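Local coordinates for protein SusD homolog (Bacteroides thetaiotaomicron VPI-5482, PDB 3IV0) that probably binds glycans at the cell surface as an outer-membrane lipoprotein of the SusD family, at residues A107-D110 with K111-G114. Numbering follows the deposited sequence.
Sequences AEID and KVPG
Two successive i to i+3 backbone bonds wind the chain through a 3-10 turn, Lys111 N donating to Glu108 O at 3.0 Å and Val112 N to Ile109 O at 3.1 Å. The same three-residue spacing sets the side chains of Glu108 and Lys111 next to each other on one flank of the turn, both reaching out in the same direction. Lys111 runs extended beyond CG, whereas Glu108 bends at chi2 (-62°), which turns its carboxylate to meet the lysine. NZ of Lys111 forms a salt bridge with Glu108 OE1 at 2.8 Å, taken on the syn lone pair, while the lysine CE and CD methylenes pass alongside that oxygen. A water donates to Glu108 OE2 at 2.5 Å, so that it bridges the second carboxylate oxygen to the ammonium, though its link to NZ is weak. With an alanine at Glu108, the Lys111 ammonium is likely to lose its anionic mate and the lysine chain to turn more freely. On the buried side, Ile109 CG1 and Val112 CG2 make a loose apolar contact at 4.3 Å; Trp14 touches both residues, and Arg120 NH1 bonds to both carbonyl oxygens. Asp110 instead forms a salt bridge with Lys124. The two backbone bonds, with the Glu108-Lys111 pair along one side, mark a 3-10 turn following helix 93-108 and leading into the loop to helix 117-142 in the largely helical SusD fold.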
# COMPACT_ATOMS: atom_id res chain seq x y z
N ALA A 107 21.03 -15.80 -4.43
CA ALA A 107 22.07 -16.81 -4.18
C ALA A 107 22.51 -17.52 -5.44
O ALA A 107 23.66 -18.07 -5.48
CB ALA A 107 21.55 -17.82 -3.18
N GLU A 108 21.66 -17.61 -6.46
CA GLU A 108 21.93 -18.50 -7.60
C GLU A 108 22.16 -17.79 -8.92
O GLU A 108 22.75 -18.38 -9.83
CB GLU A 108 20.79 -19.49 -7.78
CG GLU A 108 20.45 -20.38 -6.60
CD GLU A 108 21.58 -21.31 -6.20
OE1 GLU A 108 22.45 -21.57 -7.05
OE2 GLU A 108 21.62 -21.72 -5.03
N ILE A 109 21.68 -16.57 -9.10
CA ILE A 109 21.69 -15.94 -10.42
C ILE A 109 23.11 -15.72 -11.02
O ILE A 109 23.26 -15.69 -12.24
CB ILE A 109 20.87 -14.59 -10.44
CG1 ILE A 109 20.54 -14.21 -11.90
CG2 ILE A 109 21.60 -13.45 -9.69
CD1 ILE A 109 19.44 -13.12 -11.97
N ASP A 110 24.13 -15.58 -10.17
CA ASP A 110 25.51 -15.43 -10.66
C ASP A 110 25.99 -16.67 -11.40
O ASP A 110 26.95 -16.60 -12.18
CB ASP A 110 26.49 -15.14 -9.51
CG ASP A 110 26.39 -13.73 -8.99
OD1 ASP A 110 25.92 -12.87 -9.74
OD2 ASP A 110 26.80 -13.48 -7.82
N LYS A 111 25.31 -17.79 -11.19
CA LYS A 111 25.63 -19.03 -11.90
C LYS A 111 25.16 -19.09 -13.35
O LYS A 111 25.63 -19.93 -14.12
CB LYS A 111 25.10 -20.23 -11.13
CG LYS A 111 25.75 -20.36 -9.77
CD LYS A 111 25.16 -21.53 -9.00
CE LYS A 111 25.73 -21.62 -7.58
NZ LYS A 111 24.99 -22.63 -6.77
N VAL A 112 24.22 -18.24 -13.74
CA VAL A 112 23.70 -18.25 -15.11
C VAL A 112 24.80 -17.87 -16.11
O VAL A 112 25.38 -16.78 -16.06
CB VAL A 112 22.53 -17.28 -15.27
CG1 VAL A 112 22.05 -17.29 -16.70
CG2 VAL A 112 21.40 -17.67 -14.33
N PRO A 113 25.13 -18.81 -17.01
CA PRO A 113 26.27 -18.61 -17.91
C PRO A 113 26.08 -17.52 -18.96
O PRO A 113 25.16 -17.56 -19.76
CB PRO A 113 26.46 -19.99 -18.55
CG PRO A 113 25.18 -20.67 -18.44
CD PRO A 113 24.50 -20.12 -17.19
N GLY A 114 26.95 -16.52 -18.90
CA GLY A 114 27.07 -15.49 -19.93
C GLY A 114 25.89 -14.57 -20.18
O GLY A 114 25.79 -13.97 -21.25
O HOH W 1 23.24 -23.47 -4.27